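Local structure of protein ppBat (Bacteroides thetaiotaomicron VPI-5482, 3CNE) at residues P12-G17 against K44-M49. The protein binds flavins such as lumichrome, riboflavin, FMN and FAD as a homodimer and may store them, without apparent protease or chaperone activity. Numbering follows the deposited sequence.
Sequences PVNGCG and KTNSGM. With CA (calcium ion), chain F.
The loop that leads from strand 4-9 into helix 15-27 of this DJ-1/PfpI-family fold meets the turn of a beta hairpin, residues 44-49, through a single beta bridge between Val-13 and Thr-45. Val-13 N donates to Lys-44 O at 3.0 Å, in the plane of that carbonyl. In return Asn-46 N approaches Val-13 O at 2.8 Å from above the carbonyl plane, 37° out of it, and Thr-45 CA brings a C-H to the same oxygen. Thr-45 begins a type I turn that closes at Gly-48. Thr-45 OG1, set between backbone N and carbonyl carbon, accepts from Met-49 N at 2.9 Å and shares a hydrogen bond with Ser-47 OG, which also binds the calcium ion at 2.9 Å. Thr-45 CG2, anti to the carbonyl carbon, lies 4.2 Å from Val-13 CG1. An alanine in place of Thr-45 would remove both OG1 bonds and the methyl contact, and would probably loosen the turn and the setting of the calcium ligand. Asn-46 crosses Asn-14 obliquely, their amide planes 72° apart, with Asn-46 ND2 3.6 Å from Asn-14 CB, while its OD1 accepts from Asp-76 N and borders the Pro-12 ring. Asn-14 is the N-cap of helix 15-27: CG anti to the backbone N (chi1 -176°) lets Asn-14 OD1 accept from Gly-17 N at 3.0 Å. The Asn-14 backbone bonds to that of zinc ligand Cys-74, just beyond strand 69-73, while across the dimer interface Phe-19 and Tyr-32 of the second subunit meet Ser-47 in the loop between strands 42-44 and 50-52.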
loop_
_atom_site.group_PDB
_atom_site.type_symbol
_atom_site.label_atom_id
_atom_site.label_comp_id
_atom_site.label_asym_id
_atom_site.label_seq_id
_atom_site.Cartn_x
_atom_site.Cartn_y
_atom_site.Cartn_z
ATOM N N PRO A 12 6.207 10.371 7.983
ATOM C CA PRO A 12 5.351 9.600 7.077
ATOM C C PRO A 12 5.936 8.233 6.709
ATOM O O PRO A 12 7.130 8.100 6.663
ATOM C CB PRO A 12 5.290 10.474 5.823
ATOM C CG PRO A 12 6.675 11.137 5.773
ATOM C CD PRO A 12 7.010 11.392 7.277
ATOM N N VAL A 13 5.066 7.247 6.471
ATOM C CA VAL A 13 5.457 5.900 6.081
ATOM C C VAL A 13 5.159 5.770 4.600
ATOM O O VAL A 13 4.234 6.414 4.059
ATOM C CB VAL A 13 4.628 4.828 6.893
ATOM C CG1 VAL A 13 3.166 4.933 6.609
ATOM C CG2 VAL A 13 5.177 3.336 6.777
ATOM N N ASN A 14 5.949 4.961 3.927
ATOM C CA ASN A 14 5.589 4.584 2.573
ATOM C C ASN A 14 4.486 3.533 2.667
ATOM O O ASN A 14 4.722 2.414 3.103
ATOM C CB ASN A 14 6.810 4.023 1.853
ATOM C CG ASN A 14 6.540 3.696 0.419
ATOM O OD1 ASN A 14 5.605 2.949 0.121
ATOM N ND2 ASN A 14 7.425 4.179 -0.488
ATOM N N GLY A 15 3.305 3.907 2.190
ATOM C CA GLY A 15 2.108 3.092 2.316
ATOM C C GLY A 15 2.130 1.892 1.393
ATOM O O GLY A 15 1.492 0.898 1.686
ATOM N N CYS A 16 2.814 2.010 0.257
ATOM C CA CYS A 16 2.948 0.906 -0.637
ATOM C C CYS A 16 3.726 -0.218 0.083
ATOM O O CYS A 16 3.261 -1.353 0.109
ATOM C CB CYS A 16 3.643 1.318 -1.955
ATOM S SG CYS A 16 3.821 -0.122 -3.071
ATOM N N GLY A 17 4.837 0.117 0.739
ATOM C CA GLY A 17 5.595 -0.894 1.529
ATOM C C GLY A 17 4.749 -1.480 2.665
ATOM O O GLY A 17 4.627 -2.704 2.801
ATOM N N LYS A 44 1.043 9.869 8.779
ATOM C CA LYS A 44 0.742 10.140 7.382
ATOM C C LYS A 44 1.469 9.152 6.535
ATOM O O LYS A 44 2.419 8.537 7.012
ATOM C CB LYS A 44 1.182 11.536 7.002
ATOM C CG LYS A 44 0.085 12.553 7.164
ATOM C CD LYS A 44 0.026 13.128 8.562
ATOM C CE LYS A 44 -0.839 14.407 8.555
ATOM N NZ LYS A 44 -0.330 15.403 9.572
ATOM N N THR A 45 1.029 8.986 5.285
ATOM C CA THR A 45 1.816 8.244 4.315
ATOM C C THR A 45 2.608 9.273 3.551
ATOM O O THR A 45 2.250 10.460 3.566
ATOM C CB THR A 45 0.951 7.434 3.375
ATOM O OG1 THR A 45 0.038 8.296 2.659
ATOM C CG2 THR A 45 0.108 6.423 4.227
ATOM N N ASN A 46 3.633 8.845 2.844
ATOM C CA ASN A 46 4.405 9.756 1.970
ATOM C C ASN A 46 3.421 10.442 1.020
ATOM O O ASN A 46 3.545 11.627 0.730
ATOM C CB ASN A 46 5.395 8.980 1.108
ATOM C CG ASN A 46 6.539 8.370 1.903
ATOM O OD1 ASN A 46 6.725 8.661 3.080
ATOM N ND2 ASN A 46 7.333 7.555 1.236
ATOM N N SER A 47 2.419 9.681 0.580
ATOM C CA SER A 47 1.396 10.156 -0.389
ATOM C C SER A 47 0.311 11.067 0.206
ATOM O O SER A 47 -0.564 11.581 -0.518
ATOM C CB SER A 47 0.789 8.956 -1.105
ATOM O OG SER A 47 0.309 7.955 -0.209
ATOM N N GLY A 48 0.361 11.239 1.525
ATOM C CA GLY A 48 -0.431 12.256 2.231
ATOM C C GLY A 48 -1.748 11.754 2.781
ATOM O O GLY A 48 -2.610 12.562 3.174
HETATM N N MSE A 49 -1.942 10.427 2.807
HETATM C CA MSE A 49 -3.147 9.891 3.446
HETATM C C MSE A 49 -2.886 9.856 4.954
HETATM O O MSE A 49 -1.758 9.902 5.374
HETATM C CB MSE A 49 -3.514 8.478 2.932
HETATM C CG MSE A 49 -3.792 8.367 1.440
HETATM SE SE MSE A 49 -5.288 9.571 0.878
HETATM C CE MSE A 49 -4.103 10.909 0.004
HETATM CA CA CA F . 2.676 6.350 0.259
#